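Local coordinates for PAC2 family protein (Mycobacterium tuberculosis, PDB 2WAM), which is of unknown function but belongs to the PAC2 family and represents a duplicated gene family of actinobacteria, at residues P46-L51 with I160-L165; V235-H240 with A262-L267; A256-V261 with L269-L274. One frame throughout, in Å; residues are numbered along the deposited sequence.

In the fold
Contacts 2 and 3 share helix 251-265 and lie about 10 Å apart between centres. In contact 2 the end of this helix meets strand 234-242 of the mixed sheet; in contact 3 a different flank receives the turn into helix 272-289. Contact 1, where strand 49-51 meets helix 156-169, reaches the same sheet as contact 2 but is remote, with centres about 24 Å apart. It is buried too, covered by strand 94-101 of its own chain and by a second subunit. Contact 3 is only partly buried. No hydrogen bond crosses any of the three: contacts 1 and 3 rest on apolar packing, whereas contact 2 sets a threonine hydroxyl against a phenyl edge.

Contact 1 of 3, residues P46-L51 with I160-L165; sequences PGMYEL and ITAVRL
A classic beta bulge at the start of strand 49-51 brings Met48 and Tyr49 to bear on the same methyl group, that of Ala162 on helix 156-169. In the bulge these two consecutive residues face a single residue of the neighbouring strand 44-45, and here both send their CB atoms toward the helix. The closest CA atoms across the contact, those of Met48 and Ala162, are 7.6 Å apart. Met48 touches with the base of its chain: CG, held anti to the backbone N (chi1 -165°), lies 3.8 Å from Ala162 CB, and beyond it the chain bends at chi2 and chi3. Tyr49 instead presents its ring. With CG placed between the backbone N and the carbonyl carbon (chi1 67°), the ring reaches across to the helix and meets the methyl with an edge, not a face; Tyr49 CE2 is 3.8 Å from Ala162 CB, and the methyl lies near the ring plane. Leu51 CG, in the same strand, also lies at the edge and in the plane of the ring. Three residues along the helix, Leu165 crosses Tyr49 at about a right angle, its CD2 standing 4.2 Å from Tyr49 OH. No hydrogen bond crosses the interface; the two contacts to the Ala162 methyl are apolar, and the Tyr49 hydroxyl only grazes a leucine methyl. Strand 94-101 forms the next wall, with Phe101 touching both Met48 and Val163, while Glu50 makes a backbone hydrogen bond with Ser100. Helix 219-229 packs against Ile160, and the second subunit closes over the contact, laying Pro43 of that chain on Tyr49 and Glu40 of that chain on Leu165.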
# COMPACT_ATOMS: atom_id res chain seq x y z
N PRO A 46 9.06 -1.89 -1.03
CA PRO A 46 8.01 -2.90 -0.93
C PRO A 46 7.65 -3.49 -2.29
O PRO A 46 7.42 -2.76 -3.26
CB PRO A 46 6.83 -2.13 -0.35
CG PRO A 46 7.45 -0.89 0.26
CD PRO A 46 8.61 -0.56 -0.59
N GLY A 47 7.63 -4.81 -2.36
CA GLY A 47 7.33 -5.51 -3.58
C GLY A 47 8.47 -5.53 -4.58
O GLY A 47 8.26 -5.93 -5.74
N MET A 48 9.66 -5.09 -4.17
CA MET A 48 10.79 -5.09 -5.09
C MET A 48 12.10 -5.65 -4.53
O MET A 48 12.74 -6.48 -5.17
CB MET A 48 11.02 -3.71 -5.69
CG MET A 48 11.92 -3.76 -6.92
SD MET A 48 11.23 -4.76 -8.27
CE MET A 48 12.75 -5.47 -8.80
N TYR A 49 12.50 -5.19 -3.35
CA TYR A 49 13.71 -5.70 -2.71
C TYR A 49 13.80 -5.35 -1.24
O TYR A 49 13.32 -4.30 -0.81
CB TYR A 49 14.97 -5.21 -3.43
CG TYR A 49 15.23 -3.71 -3.31
CD1 TYR A 49 15.88 -3.18 -2.19
CD2 TYR A 49 14.86 -2.85 -4.32
CE1 TYR A 49 16.14 -1.82 -2.09
CE2 TYR A 49 15.11 -1.48 -4.22
CZ TYR A 49 15.75 -0.97 -3.11
OH TYR A 49 15.98 0.38 -3.03
N GLU A 50 14.40 -6.26 -0.48
CA GLU A 50 14.84 -5.99 0.88
C GLU A 50 16.34 -5.71 0.90
O GLU A 50 17.13 -6.43 0.28
CB GLU A 50 14.58 -7.20 1.76
CG GLU A 50 13.14 -7.47 2.09
CD GLU A 50 12.99 -8.26 3.39
OE1 GLU A 50 14.03 -8.59 4.03
OE2 GLU A 50 11.83 -8.53 3.78
N LEU A 51 16.73 -4.67 1.63
CA LEU A 51 18.14 -4.43 1.91
C LEU A 51 18.64 -5.30 3.04
O LEU A 51 17.95 -5.52 4.03
CB LEU A 51 18.35 -2.97 2.29
CG LEU A 51 18.32 -2.05 1.08
CD1 LEU A 51 18.47 -0.62 1.53
CD2 LEU A 51 19.43 -2.46 0.11
N ILE A 160 14.32 -2.40 -13.21
CA ILE A 160 15.47 -1.66 -13.69
C ILE A 160 15.70 -0.35 -12.92
O ILE A 160 16.83 -0.03 -12.53
CB ILE A 160 15.35 -1.37 -15.19
CG1 ILE A 160 15.55 -2.66 -15.99
CG2 ILE A 160 16.38 -0.33 -15.61
CD1 ILE A 160 14.92 -2.62 -17.37
N THR A 161 14.64 0.40 -12.68
CA THR A 161 14.75 1.62 -11.90
C THR A 161 15.34 1.35 -10.51
O THR A 161 16.26 2.05 -10.07
CB THR A 161 13.40 2.33 -11.75
OG1 THR A 161 13.00 2.82 -13.03
CG2 THR A 161 13.50 3.48 -10.77
N ALA A 162 14.82 0.33 -9.83
CA ALA A 162 15.35 -0.06 -8.53
C ALA A 162 16.85 -0.38 -8.58
O ALA A 162 17.59 0.03 -7.70
CB ALA A 162 14.56 -1.24 -7.96
N VAL A 163 17.31 -1.11 -9.61
CA VAL A 163 18.74 -1.40 -9.76
C VAL A 163 19.53 -0.12 -10.04
O VAL A 163 20.56 0.14 -9.41
CB VAL A 163 19.01 -2.43 -10.90
CG1 VAL A 163 20.50 -2.56 -11.16
CG2 VAL A 163 18.44 -3.80 -10.55
N ARG A 164 19.04 0.69 -10.97
CA ARG A 164 19.69 1.96 -11.26
C ARG A 164 19.78 2.86 -10.02
O ARG A 164 20.79 3.55 -9.81
CB ARG A 164 18.97 2.67 -12.41
CG ARG A 164 19.47 4.09 -12.65
CD ARG A 164 18.93 4.67 -13.92
NE ARG A 164 17.52 4.97 -13.80
CZ ARG A 164 17.05 6.09 -13.28
NH1 ARG A 164 17.90 7.00 -12.82
NH2 ARG A 164 15.75 6.30 -13.20
N LEU A 165 18.73 2.86 -9.20
CA LEU A 165 18.72 3.67 -7.98
C LEU A 165 19.66 3.11 -6.90
O LEU A 165 20.26 3.87 -6.14
CB LEU A 165 17.30 3.85 -7.45
CG LEU A 165 17.15 4.67 -6.16
CD1 LEU A 165 15.76 5.28 -6.09
CD2 LEU A 165 17.44 3.85 -4.88

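Contact 2 of 3, residues V235-H240 with A262-L267; sequences VGFTVH and AKTGSL
Thr264, in the last turn of helix 251-265, meets Val235 and Phe237 of strand 234-242, where the helix lies against the mixed sheet. Val235 and Phe237 flank Gly236 and, as alternate residues of a strand, both direct their CB atoms toward the helix; the branches of the threonine are shared between them. From CB, which is itself directed at the strand, the methyl branch CG2 runs anti to the backbone N and comes 3.8 Å from Val235 CG1, so that the methyl tips meet end on. The valine makes this contact with the methyl set between its own backbone N and carbonyl carbon (chi1 44°). The second branch, OG1, goes to Phe237: it lies at the edge of the ring, near its plane, 3.4 Å from Phe237 CZ and 3.8 Å from Phe237 CE1, and the ring and the threonine run alongside one another in opposite senses. The same hydroxyl also makes a weak hydrogen bond within the helix, to Gln260 O. Just beyond, the helix ends in a Schellman motif: Ser266 has positive phi, Leu267 N bonds Ala262 O at 3.0 Å, and the bond from Ser266 N to Lys263 O is weak. The contact thus separates its chemistry by branch, methyl against methyl and oxygen against the hydrogen-bearing ring rim. That rim probably carries a slight positive charge, so the threonine oxygen can be accommodated beside an aromatic group without any hydrogen bond to the strand.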
# COMPACT_ATOMS: atom_id res chain seq x y z
N VAL A 235 28.98 -1.32 -20.23
CA VAL A 235 29.65 -2.19 -21.18
C VAL A 235 29.07 -3.59 -21.03
O VAL A 235 28.54 -3.96 -19.99
CB VAL A 235 31.20 -2.13 -21.05
CG1 VAL A 235 31.64 -2.16 -19.62
CG2 VAL A 235 31.85 -3.24 -21.83
N GLY A 236 29.13 -4.36 -22.11
CA GLY A 236 28.45 -5.63 -22.17
C GLY A 236 29.19 -6.58 -23.08
O GLY A 236 29.72 -6.18 -24.11
N PHE A 237 29.24 -7.84 -22.68
CA PHE A 237 29.94 -8.84 -23.45
C PHE A 237 29.03 -10.02 -23.73
O PHE A 237 28.46 -10.61 -22.82
CB PHE A 237 31.20 -9.29 -22.73
CG PHE A 237 32.15 -8.17 -22.46
CD1 PHE A 237 32.29 -7.66 -21.18
CD2 PHE A 237 32.89 -7.62 -23.49
CE1 PHE A 237 33.17 -6.61 -20.93
CE2 PHE A 237 33.77 -6.58 -23.26
CZ PHE A 237 33.91 -6.07 -21.97
N THR A 238 28.89 -10.35 -25.00
CA THR A 238 28.09 -11.48 -25.40
C THR A 238 29.01 -12.52 -26.01
O THR A 238 29.55 -12.33 -27.10
CB THR A 238 27.04 -11.05 -26.41
OG1 THR A 238 26.24 -10.00 -25.84
CG2 THR A 238 26.15 -12.23 -26.77
N VAL A 239 29.22 -13.60 -25.28
CA VAL A 239 30.17 -14.63 -25.68
C VAL A 239 29.53 -15.61 -26.68
O VAL A 239 28.32 -15.86 -26.63
CB VAL A 239 30.76 -15.35 -24.42
CG1 VAL A 239 29.66 -15.95 -23.52
CG2 VAL A 239 31.77 -16.39 -24.82
N HIS A 240 30.34 -16.13 -27.61
CA HIS A 240 29.83 -17.04 -28.63
C HIS A 240 30.04 -18.50 -28.26
O HIS A 240 31.17 -18.94 -28.04
CB HIS A 240 30.46 -16.74 -29.98
CG HIS A 240 30.19 -15.35 -30.48
ND1 HIS A 240 31.17 -14.53 -30.99
CD2 HIS A 240 29.04 -14.63 -30.52
CE1 HIS A 240 30.63 -13.38 -31.34
NE2 HIS A 240 29.34 -13.41 -31.06
N ALA A 262 37.32 -9.03 -15.72
CA ALA A 262 38.56 -8.71 -15.02
C ALA A 262 39.36 -7.57 -15.68
O ALA A 262 39.75 -6.63 -14.99
CB ALA A 262 39.43 -9.95 -14.84
N LYS A 263 39.59 -7.64 -16.99
CA LYS A 263 40.28 -6.56 -17.71
C LYS A 263 39.53 -5.22 -17.60
O LYS A 263 40.09 -4.21 -17.20
CB LYS A 263 40.46 -6.89 -19.20
CG LYS A 263 41.22 -8.16 -19.48
CD LYS A 263 41.45 -8.37 -20.97
CE LYS A 263 42.01 -9.77 -21.23
NZ LYS A 263 42.49 -9.96 -22.62
N THR A 264 38.26 -5.23 -17.97
CA THR A 264 37.46 -4.02 -18.04
C THR A 264 37.26 -3.40 -16.67
O THR A 264 37.36 -2.18 -16.50
CB THR A 264 36.10 -4.30 -18.69
OG1 THR A 264 36.31 -4.68 -20.06
CG2 THR A 264 35.21 -3.08 -18.63
N GLY A 265 36.99 -4.23 -15.67
CA GLY A 265 36.68 -3.74 -14.34
C GLY A 265 37.88 -3.48 -13.45
O GLY A 265 37.75 -2.91 -12.36
N SER A 266 39.06 -3.88 -13.93
CA SER A 266 40.28 -3.78 -13.13
C SER A 266 40.16 -4.66 -11.88
O SER A 266 40.47 -4.25 -10.76
CB SER A 266 40.56 -2.33 -12.75
OG SER A 266 41.08 -1.62 -13.86
N LEU A 267 39.67 -5.87 -12.08
CA LEU A 267 39.47 -6.80 -11.00
C LEU A 267 40.45 -7.96 -11.13
O LEU A 267 40.84 -8.35 -12.24
CB LEU A 267 38.03 -7.32 -10.98
CG LEU A 267 36.95 -6.31 -10.59
CD1 LEU A 267 35.61 -7.00 -10.52
CD2 LEU A 267 37.27 -5.65 -9.25

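Contact 3 of 3, residues A256-V261 with L269-L274; sequences ALLEQV and LPLAVL
The nearest CA atoms across the contact, those of Leu258 within helix 251-265 and Leu269 in the loop leading to helix 272-289, are 7.7 Å apart. A short loop joins these two consecutive helices and folds back so that its leucines pack on the helix just completed. Leu258 carries most of the packing on the helix side. Its CD1 lies 3.9 Å from Leu271 CD2, the two side chains crossing obliquely, and Leu258 also touches Ala85 and Leu89 of helix 81-92. The other branch of Leu271, CD1, moves on to the next helix residue and lies 3.6 Å from Glu259 CG. Although the CB of Glu259 points away from the loop, its CG is reached by this leucine methyl; the carboxylate is engaged through OE2 by the side-chain NE2 of Gln255. Leu269 uses a single methyl: CD1 packs 3.6 Å from Leu258 O and also approaches Val261 CG1. His88 touches both Leu271 and Leu274 and hydrogen-bonds Pro270 O, tying the loop to helix 81-92. At the start of the second helix Leu274 crosses Leu258 at about a right angle, its CD2 4.1 Å from Leu258 CD1.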
# COMPACT_ATOMS: atom_id res chain seq x y z
N ALA A 256 35.82 -17.17 -20.26
CA ALA A 256 36.06 -16.08 -21.19
C ALA A 256 35.34 -14.81 -20.72
O ALA A 256 35.94 -13.73 -20.68
CB ALA A 256 35.63 -16.46 -22.59
N LEU A 257 34.06 -14.93 -20.38
CA LEU A 257 33.32 -13.79 -19.86
C LEU A 257 34.04 -13.16 -18.66
O LEU A 257 34.31 -11.96 -18.65
CB LEU A 257 31.90 -14.18 -19.48
CG LEU A 257 30.91 -14.37 -20.63
CD1 LEU A 257 29.57 -14.95 -20.15
CD2 LEU A 257 30.69 -13.06 -21.32
N LEU A 258 34.35 -13.97 -17.66
CA LEU A 258 34.98 -13.45 -16.45
C LEU A 258 36.36 -12.84 -16.69
O LEU A 258 36.74 -11.86 -16.05
CB LEU A 258 35.04 -14.52 -15.35
CG LEU A 258 33.69 -14.95 -14.74
CD1 LEU A 258 33.91 -15.70 -13.44
CD2 LEU A 258 32.76 -13.77 -14.52
N GLU A 259 37.12 -13.41 -17.62
CA GLU A 259 38.44 -12.87 -17.94
C GLU A 259 38.26 -11.46 -18.47
O GLU A 259 39.08 -10.58 -18.23
CB GLU A 259 39.17 -13.75 -18.95
CG GLU A 259 39.78 -14.98 -18.31
CD GLU A 259 40.34 -15.96 -19.33
OE1 GLU A 259 39.85 -15.97 -20.47
OE2 GLU A 259 41.26 -16.73 -18.97
N GLN A 260 37.15 -11.26 -19.18
CA GLN A 260 36.82 -9.97 -19.74
C GLN A 260 36.39 -8.97 -18.67
O GLN A 260 36.84 -7.82 -18.67
CB GLN A 260 35.75 -10.14 -20.81
CG GLN A 260 35.63 -8.96 -21.76
CD GLN A 260 36.97 -8.56 -22.33
OE1 GLN A 260 37.39 -7.40 -22.20
NE2 GLN A 260 37.66 -9.52 -22.96
N VAL A 261 35.50 -9.39 -17.77
CA VAL A 261 35.12 -8.57 -16.62
C VAL A 261 36.37 -8.12 -15.88
O VAL A 261 36.47 -6.97 -15.47
CB VAL A 261 34.23 -9.34 -15.61
CG1 VAL A 261 33.90 -8.49 -14.39
CG2 VAL A 261 32.97 -9.84 -16.26
N LEU A 269 40.41 -11.69 -10.51
CA LEU A 269 39.45 -12.76 -10.28
C LEU A 269 40.14 -14.12 -10.30
O LEU A 269 40.84 -14.44 -11.26
CB LEU A 269 38.33 -12.67 -11.32
CG LEU A 269 37.56 -11.34 -11.39
CD1 LEU A 269 36.52 -11.30 -12.53
CD2 LEU A 269 36.89 -11.04 -10.06
N PRO A 270 39.98 -14.91 -9.21
CA PRO A 270 40.63 -16.22 -9.11
C PRO A 270 39.88 -17.26 -9.93
O PRO A 270 38.89 -17.81 -9.46
CB PRO A 270 40.52 -16.56 -7.62
CG PRO A 270 39.33 -15.79 -7.14
CD PRO A 270 39.22 -14.56 -7.99
N LEU A 271 40.38 -17.55 -11.13
CA LEU A 271 39.64 -18.34 -12.09
C LEU A 271 40.13 -19.77 -12.22
O LEU A 271 39.58 -20.54 -13.01
CB LEU A 271 39.67 -17.67 -13.47
CG LEU A 271 39.02 -16.28 -13.54
CD1 LEU A 271 38.83 -15.86 -14.98
CD2 LEU A 271 37.69 -16.27 -12.79
N ALA A 272 41.14 -20.13 -11.43
CA ALA A 272 41.80 -21.43 -11.56
C ALA A 272 40.85 -22.63 -11.59
O ALA A 272 40.93 -23.48 -12.48
CB ALA A 272 42.86 -21.61 -10.47
N VAL A 273 39.95 -22.70 -10.61
CA VAL A 273 39.06 -23.84 -10.49
C VAL A 273 38.08 -23.93 -11.68
O VAL A 273 37.72 -25.00 -12.15
CB VAL A 273 38.32 -23.81 -9.13
CG1 VAL A 273 37.23 -24.87 -9.07
CG2 VAL A 273 39.32 -23.99 -7.99
N LEU A 274 37.67 -22.77 -12.18
CA LEU A 274 36.76 -22.71 -13.30
C LEU A 274 37.48 -23.12 -14.59
O LEU A 274 36.89 -23.76 -15.46
CB LEU A 274 36.19 -21.29 -13.42
CG LEU A 274 35.31 -20.94 -14.61
CD1 LEU A 274 33.98 -21.66 -14.50
CD2 LEU A 274 35.12 -19.43 -14.68